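PDB 4LMO: telomerase reverse transcriptase, which copies a template within the telomerase RNA to add simple DNA repeats to chromosome ends, and is represented here by its RNA-binding domain. Local coordinates for residues A[145-148]-A[149-153]; A[163-166]-A[167-170]; A[205-209]-A[210-214]. One frame throughout, in Å; residues are numbered along the deposited sequence.

Contact 1. Residues A[145-148]-A[149-153]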
loop_
_atom_site.group_PDB
_atom_site.type_symbol
_atom_site.label_atom_id
_atom_site.label_comp_id
_atom_site.label_asym_id
_atom_site.label_seq_id
_atom_site.Cartn_x
_atom_site.Cartn_y
_atom_site.Cartn_z
ATOM N N ARG A 145 -15.177 -0.364 -7.418
ATOM C CA ARG A 145 -13.808 -0.837 -7.626
ATOM C C ARG A 145 -13.177 -0.177 -8.854
ATOM O O ARG A 145 -12.006 0.207 -8.825
ATOM C CB ARG A 145 -13.755 -2.364 -7.757
ATOM C CG ARG A 145 -12.353 -2.931 -7.575
ATOM C CD ARG A 145 -12.208 -4.348 -8.103
ATOM N NE ARG A 145 -12.206 -4.385 -9.565
ATOM C CZ ARG A 145 -13.152 -4.957 -10.302
ATOM N NH1 ARG A 145 -14.175 -5.562 -9.714
ATOM N NH2 ARG A 145 -13.069 -4.938 -11.626
ATOM N N LEU A 146 -13.963 -0.042 -9.921
ATOM C CA LEU A 146 -13.482 0.529 -11.178
ATOM C C LEU A 146 -13.213 2.030 -11.090
ATOM O O LEU A 146 -12.221 2.513 -11.640
ATOM C CB LEU A 146 -14.451 0.223 -12.326
ATOM C CG LEU A 146 -14.486 -1.215 -12.859
ATOM C CD1 LEU A 146 -15.684 -1.418 -13.775
ATOM C CD2 LEU A 146 -13.190 -1.585 -13.573
ATOM N N LEU A 147 -14.089 2.761 -10.403
ATOM C CA LEU A 147 -13.865 4.186 -10.146
ATOM C C LEU A 147 -12.586 4.414 -9.347
ATOM O O LEU A 147 -11.832 5.354 -9.621
ATOM C CB LEU A 147 -15.048 4.812 -9.399
ATOM C CG LEU A 147 -16.058 5.623 -10.211
ATOM C CD1 LEU A 147 -17.141 6.161 -9.291
ATOM C CD2 LEU A 147 -15.387 6.766 -10.961
ATOM N N TYR A 148 -12.352 3.547 -8.367
ATOM C CA TYR A 148 -11.193 3.669 -7.503
ATOM C C TYR A 148 -9.904 3.318 -8.242
ATOM O O TYR A 148 -8.882 3.976 -8.052
ATOM C CB TYR A 148 -11.354 2.810 -6.248
ATOM C CG TYR A 148 -10.329 3.124 -5.187
ATOM C CD1 TYR A 148 -10.520 4.181 -4.297
ATOM C CD2 TYR A 148 -9.157 2.375 -5.082
ATOM C CE1 TYR A 148 -9.577 4.477 -3.324
ATOM C CE2 TYR A 148 -8.208 2.662 -4.113
ATOM C CZ TYR A 148 -8.423 3.712 -3.240
ATOM O OH TYR A 148 -7.481 3.998 -2.283
ATOM N N PHE A 149 -9.964 2.289 -9.085
ATOM C CA PHE A 149 -8.820 1.882 -9.904
ATOM C C PHE A 149 -8.404 3.009 -10.850
ATOM O O PHE A 149 -7.213 3.214 -11.097
ATOM C CB PHE A 149 -9.149 0.608 -10.690
ATOM C CG PHE A 149 -8.975 -0.669 -9.902
ATOM C CD1 PHE A 149 -8.985 -0.668 -8.506
ATOM C CD2 PHE A 149 -8.827 -1.885 -10.562
ATOM C CE1 PHE A 149 -8.833 -1.848 -7.792
ATOM C CE2 PHE A 149 -8.675 -3.066 -9.852
ATOM C CZ PHE A 149 -8.679 -3.047 -8.466
ATOM N N ALA A 150 -9.394 3.741 -11.361
ATOM C CA ALA A 150 -9.149 4.907 -12.211
ATOM C C ALA A 150 -8.519 6.053 -11.425
ATOM O O ALA A 150 -7.723 6.819 -11.969
ATOM C CB ALA A 150 -10.439 5.361 -12.876
ATOM N N ARG A 151 -8.881 6.165 -10.146
ATOM C CA ARG A 151 -8.335 7.201 -9.266
ATOM C C ARG A 151 -6.871 6.937 -8.951
ATOM O O ARG A 151 -6.072 7.865 -8.864
ATOM C CB ARG A 151 -9.140 7.300 -7.967
ATOM C CG ARG A 151 -10.602 7.668 -8.161
ATOM C CD ARG A 151 -10.783 9.140 -8.484
ATOM N NE ARG A 151 -11.968 9.396 -9.301
ATOM C CZ ARG A 151 -13.226 9.349 -8.866
ATOM N NH1 ARG A 151 -13.504 9.028 -7.606
ATOM N NH2 ARG A 151 -14.217 9.617 -9.705
ATOM N N VAL A 152 -6.534 5.662 -8.779
ATOM C CA VAL A 152 -5.158 5.235 -8.549
ATOM C C VAL A 152 -4.308 5.474 -9.805
ATOM O O VAL A 152 -3.186 5.979 -9.711
ATOM C CB VAL A 152 -5.105 3.759 -8.088
ATOM C CG1 VAL A 152 -3.671 3.258 -7.994
ATOM C CG2 VAL A 152 -5.807 3.608 -6.745
ATOM N N ARG A 153 -4.861 5.132 -10.972
ATOM C CA ARG A 153 -4.191 5.348 -12.255
ATOM C C ARG A 153 -3.807 6.813 -12.443
ATOM O O ARG A 153 -2.654 7.123 -12.763
ATOM C CB ARG A 153 -5.068 4.874 -13.424
ATOM C CG ARG A 153 -4.490 5.158 -14.808
ATOM C CD ARG A 153 -3.255 4.313 -15.078
ATOM N NE ARG A 153 -2.465 4.784 -16.218
ATOM C CZ ARG A 153 -1.284 5.395 -16.119
ATOM N NH1 ARG A 153 -0.741 5.630 -14.930
ATOM N NH2 ARG A 153 -0.641 5.770 -17.215
#

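Contact 2. Residues A[163-166]-A[167-170]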
loop_
_atom_site.group_PDB
_atom_site.type_symbol
_atom_site.label_atom_id
_atom_site.label_comp_id
_atom_site.label_asym_id
_atom_site.label_seq_id
_atom_site.Cartn_x
_atom_site.Cartn_y
_atom_site.Cartn_z
ATOM N N ARG A 163 -0.359 15.433 -3.130
ATOM C CA ARG A 163 -1.538 16.223 -3.496
ATOM C C ARG A 163 -2.786 15.348 -3.616
ATOM O O ARG A 163 -3.676 15.600 -4.434
ATOM C CB ARG A 163 -1.272 17.040 -4.765
ATOM C CG ARG A 163 -0.224 18.124 -4.559
ATOM C CD ARG A 163 0.100 18.872 -5.839
ATOM N NE ARG A 163 1.289 19.710 -5.676
ATOM C CZ ARG A 163 1.795 20.504 -6.617
ATOM N NH1 ARG A 163 1.220 20.588 -7.811
ATOM N NH2 ARG A 163 2.882 21.221 -6.362
ATOM N N LEU A 164 -2.821 14.317 -2.774
ATOM C CA LEU A 164 -3.958 13.418 -2.611
ATOM C C LEU A 164 -5.183 14.195 -2.128
ATOM O O LEU A 164 -5.068 15.080 -1.278
ATOM C CB LEU A 164 -3.580 12.343 -1.585
ATOM C CG LEU A 164 -4.380 11.056 -1.368
ATOM C CD1 LEU A 164 -3.462 9.995 -0.780
ATOM C CD2 LEU A 164 -5.597 11.260 -0.475
ATOM N N SER A 165 -6.349 13.874 -2.680
ATOM C CA SER A 165 -7.597 14.480 -2.222
ATOM C C SER A 165 -8.670 13.434 -1.957
ATOM O O SER A 165 -8.992 12.624 -2.830
ATOM C CB SER A 165 -8.107 15.518 -3.219
ATOM O OG SER A 165 -9.324 16.084 -2.763
ATOM N N VAL A 166 -9.223 13.470 -0.750
ATOM C CA VAL A 166 -10.284 12.555 -0.339
ATOM C C VAL A 166 -11.559 12.821 -1.147
ATOM O O VAL A 166 -12.228 11.883 -1.585
ATOM C CB VAL A 166 -10.543 12.644 1.187
ATOM C CG1 VAL A 166 -11.734 11.791 1.607
ATOM C CG2 VAL A 166 -9.299 12.222 1.955
ATOM N N ALA A 167 -11.868 14.101 -1.355
ATOM C CA ALA A 167 -13.034 14.525 -2.135
ATOM C C ALA A 167 -12.982 14.026 -3.580
ATOM O O ALA A 167 -14.008 13.671 -4.158
ATOM C CB ALA A 167 -13.164 16.041 -2.102
ATOM N N GLU A 168 -11.779 14.010 -4.152
ATOM C CA GLU A 168 -11.557 13.498 -5.501
ATOM C C GLU A 168 -11.592 11.974 -5.513
ATOM O O GLU A 168 -12.054 11.361 -6.476
ATOM C CB GLU A 168 -10.216 13.990 -6.049
ATOM C CG GLU A 168 -10.165 15.485 -6.339
ATOM C CD GLU A 168 -8.758 15.987 -6.625
ATOM O OE1 GLU A 168 -7.840 15.156 -6.804
ATOM O OE2 GLU A 168 -8.569 17.222 -6.670
ATOM N N LEU A 169 -11.107 11.374 -4.431
ATOM C CA LEU A 169 -11.066 9.923 -4.292
ATOM C C LEU A 169 -12.469 9.330 -4.146
ATOM O O LEU A 169 -12.759 8.264 -4.691
ATOM C CB LEU A 169 -10.195 9.542 -3.089
ATOM C CG LEU A 169 -9.509 8.175 -3.076
ATOM C CD1 LEU A 169 -8.558 8.017 -4.256
ATOM C CD2 LEU A 169 -8.770 7.966 -1.759
ATOM N N MET A 170 -13.334 10.042 -3.426
ATOM C CA MET A 170 -14.680 9.566 -3.098
ATOM C C MET A 170 -15.734 9.978 -4.128
ATOM O O MET A 170 -16.885 9.546 -4.044
ATOM C CB MET A 170 -15.107 10.091 -1.723
ATOM C CG MET A 170 -14.321 9.544 -0.541
ATOM S SD MET A 170 -14.921 7.952 0.054
ATOM C CE MET A 170 -16.609 8.343 0.516
#

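Contact 3. Residues A[205-209]-A[210-214]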
loop_
_atom_site.group_PDB
_atom_site.type_symbol
_atom_site.label_atom_id
_atom_site.label_comp_id
_atom_site.label_asym_id
_atom_site.label_seq_id
_atom_site.Cartn_x
_atom_site.Cartn_y
_atom_site.Cartn_z
ATOM N N LEU A 205 -10.900 4.073 2.142
ATOM C CA LEU A 205 -10.427 4.438 0.807
ATOM C C LEU A 205 -9.149 5.279 0.861
ATOM O O LEU A 205 -8.234 5.074 0.059
ATOM C CB LEU A 205 -11.532 5.152 0.016
ATOM C CG LEU A 205 -12.361 4.344 -1.000
ATOM C CD1 LEU A 205 -12.739 2.954 -0.514
ATOM C CD2 LEU A 205 -13.605 5.109 -1.432
ATOM N N ALA A 206 -9.082 6.202 1.819
ATOM C CA ALA A 206 -7.898 7.041 2.003
ATOM C C ALA A 206 -6.710 6.236 2.514
ATOM O O ALA A 206 -5.577 6.468 2.086
ATOM C CB ALA A 206 -8.194 8.212 2.928
ATOM N N TRP A 207 -6.971 5.293 3.425
ATOM C CA TRP A 207 -5.938 4.362 3.897
ATOM C C TRP A 207 -5.431 3.525 2.765
ATOM O O TRP A 207 -4.233 3.264 2.664
ATOM C CB TRP A 207 -6.466 3.445 4.997
ATOM C CG TRP A 207 -5.475 2.371 5.391
ATOM C CD1 TRP A 207 -4.395 2.492 6.263
ATOM C CD2 TRP A 207 -5.427 0.972 4.921
ATOM N NE1 TRP A 207 -3.710 1.307 6.364
ATOM C CE2 TRP A 207 -4.274 0.355 5.586
ATOM C CE3 TRP A 207 -6.195 0.202 4.051
ATOM C CZ2 TRP A 207 -3.930 -0.977 5.380
ATOM C CZ3 TRP A 207 -5.836 -1.140 3.849
ATOM C CH2 TRP A 207 -4.730 -1.712 4.499
ATOM N N LEU A 208 -6.352 3.096 1.907
ATOM C CA LEU A 208 -6.052 2.190 0.806
ATOM C C LEU A 208 -5.064 2.814 -0.182
ATOM O O LEU A 208 -4.224 2.116 -0.753
ATOM C CB LEU A 208 -7.352 1.787 0.104
ATOM C CG LEU A 208 -7.483 0.414 -0.560
ATOM C CD1 LEU A 208 -7.095 -0.713 0.384
ATOM C CD2 LEU A 208 -8.907 0.221 -1.058
ATOM N N LEU A 209 -5.156 4.128 -0.368
ATOM C CA LEU A 209 -4.224 4.832 -1.236
ATOM C C LEU A 209 -2.919 5.164 -0.509
ATOM O O LEU A 209 -1.832 4.835 -0.991
ATOM C CB LEU A 209 -4.864 6.103 -1.822
ATOM C CG LEU A 209 -4.106 6.819 -2.951
ATOM C CD1 LEU A 209 -3.800 5.883 -4.111
ATOM C CD2 LEU A 209 -4.875 8.032 -3.450
ATOM N N ASP A 210 -3.039 5.805 0.652
ATOM C CA ASP A 210 -1.882 6.278 1.414
ATOM C C ASP A 210 -1.110 5.145 2.090
ATOM O O ASP A 210 0.119 5.103 2.035
ATOM C CB ASP A 210 -2.317 7.314 2.454
ATOM C CG ASP A 210 -1.164 7.807 3.302
ATOM O OD1 ASP A 210 -0.359 8.623 2.802
ATOM O OD2 ASP A 210 -1.063 7.383 4.471
ATOM N N GLY A 211 -1.836 4.239 2.733
ATOM C CA GLY A 211 -1.220 3.130 3.444
ATOM C C GLY A 211 -0.839 1.994 2.522
ATOM O O GLY A 211 0.327 1.598 2.467
ATOM N N PHE A 212 -1.819 1.475 1.790
ATOM C CA PHE A 212 -1.606 0.291 0.966
ATOM C C PHE A 212 -0.847 0.598 -0.327
ATOM O O PHE A 212 0.289 0.152 -0.497
ATOM C CB PHE A 212 -2.930 -0.442 0.687
ATOM C CG PHE A 212 -2.751 -1.820 0.108
ATOM C CD1 PHE A 212 -2.398 -2.890 0.923
ATOM C CD2 PHE A 212 -2.934 -2.048 -1.250
ATOM C CE1 PHE A 212 -2.226 -4.160 0.393
ATOM C CE2 PHE A 212 -2.766 -3.315 -1.788
ATOM C CZ PHE A 212 -2.408 -4.372 -0.965
ATOM N N VAL A 213 -1.464 1.368 -1.221
ATOM C CA VAL A 213 -0.886 1.643 -2.541
ATOM C C VAL A 213 0.485 2.317 -2.463
ATOM O O VAL A 213 1.465 1.808 -3.017
ATOM C CB VAL A 213 -1.863 2.438 -3.438
ATOM C CG1 VAL A 213 -1.156 3.005 -4.666
ATOM C CG2 VAL A 213 -3.030 1.551 -3.852
ATOM N N VAL A 214 0.557 3.441 -1.754
ATOM C CA VAL A 214 1.821 4.166 -1.571
ATOM C C VAL A 214 2.857 3.321 -0.817
ATOM O O VAL A 214 4.055 3.392 -1.109
ATOM C CB VAL A 214 1.590 5.536 -0.895
ATOM C CG1 VAL A 214 2.893 6.143 -0.395
ATOM C CG2 VAL A 214 0.898 6.483 -1.867
#

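Contact 1. Residues A[145-148]-A[149-153]
Arg145 O accepts a hydrogen bond from Phe149 N at 2.9 Å, one turn further along helix 142-158, with an N-H...O angle of 154°. The two side chains follow the same spacing. Arg145 CG comes over one face of the Phe149 ring in a CH-pi contact, 4.0 Å from its centroid; chi1 of -163°, CG anti to the backbone N, carries CG over the ring face, which the arginine arm crosses at a slant. A bend at chi3 then brings NE to 3.8 Å from Phe149 CE2, the guanidinium meeting that ring atom with its edge. NE is buried without a polar partner, whereas NH1 makes a salt bridge with Glu142. This is i to i+4 packing within helix 142-158 of the telomerase RNA-binding domain, and Phe149 also rests on Tyr123, Arg127 and Leu130 of helix 119-133. Were Phe149 replaced by an alanine, the Arg145 methylenes would probably lose the ring face they lie on, and a gap would be likely to open toward helix 119-133. Elsewhere round the helix, Tyr148 CE2 touches Val152 CG2 at 3.7 Å as the two side chains cross, while the Tyr148 hydroxyl is hydrogen-bonded to Leu205 O. Leu147 and Arg151 run side by side, Leu147 CD2 lying 3.3 Å from Arg151 NH2, and Arg151 NH1 reaches the carbonyl of Trp171.

Contact 2. Residues A[163-166]-A[167-170]
Ser165 stands at the N-cap of the short helix 166-169, and its side chain meets that of Glu168. Ser165 CB packs against the carboxylate carbon, 3.5 Å from Glu168 CD; the glutamate chain, extended beyond CG, runs back to the serine. Its first torsion, chi1 -69°, sets CG on the side of its own backbone N and thereby returns the chain toward the start of the helix. Ser165 OG stands 3.5 Å from Glu168 N, a long separation, and Glu168 OE1 comes no closer than 4.6 Å to Ser165 N. The serine and the glutamate thus hold the positions of a capping box, but the reciprocal pair of bonds that defines it is not made here. A carboxylate beside the N-terminal turn would nonetheless probably be favoured by the helix dipole. The serine carbonyl does the firmer work: Leu169 N donates to Ser165 O at 2.9 Å, opening the i to i+4 pattern of this single-turn helix, which follows the loop after helix 142-158 in the RNA-binding domain. Next in the chain, Val166 repeats the bond, its O receiving Met170 N at 2.8 Å. Val166 CG1 and Met170 CG, 4.0 Å apart, lie alongside each other as the two side chains point the same way. Beyond this pair the methionine bends at both later torsions and packs on Thr198 and Leu205 of helix 191-220, while Leu169 faces inward onto Tyr148 and Leu209. Directly after Met170 begins the region, residues 171-196, that probably interacts with the RNA template, as inferred from relatives.

Contact 3. Residues A[205-209]-A[210-214]
One face of the Trp207 indole looks onto the backbone of Gly211, whose CA lies 4.2 Å above the ring plane toward its rim. Phe212 CB reaches the same ring, 4.4 Å from Trp207 CZ3, and the Phe212 ring meets Trp207 CH2 obliquely. Phe212 lies in a wider, pi-type turn at 210-213 of the long helix 191-220 of the RNA-binding domain, and Trp207 comes just before it. Here the hydrogen bonding changes from i+4 to i+5: Trp207 O accepts both from Gly211 N, at 2.6 Å, and from Phe212 N, at 3.1 Å, the second donor lying in the carbonyl plane. A CB on Gly211 would come too close to Trp207 NE1, so its absence lets the indole lie close against the helix backbone. Away from the turn, Trp207 packs on Leu43 and Val47 of helix 40-48, while Phe212, its CG anti to the backbone N (chi1 -167°), sends its ring toward Leu130 and Val133 of helix 119-133. Phe212 CB also stands 4.2 Å from Leu208 CD1, these side chains pointing the same way. Leu209 crosses Val213 instead, bringing Leu209 CD1 within 3.9 Å of Val213 CG1. The wide spacing persists in the following bond, where Val213 N donates to Leu208 O at 2.9 Å and 165°.

In the fold
The contacts follow one another along the chain, none enclosing or crossing another, and each joins two segments that follow directly on one another, so none closes a loop by itself. Contact 1 occupies the middle of helix 142-158; a loop then leads to contact 2, which starts the short helix 166-169; contact 3 lies in the later helix 191-220. Their centres are 11 to 12 Å apart, helix 166-169 packing on both helix 142-158 and helix 191-220. Contact 1 meets contact 2 where Arg151 NH1 makes a weak hydrogen bond to Leu169 O. Contact 2 meets contact 3 where Leu164 CD1 lies 3.6 Å from Leu209 CD2. Val152 also reaches Leu209, bringing contact 1 onto helix 191-220.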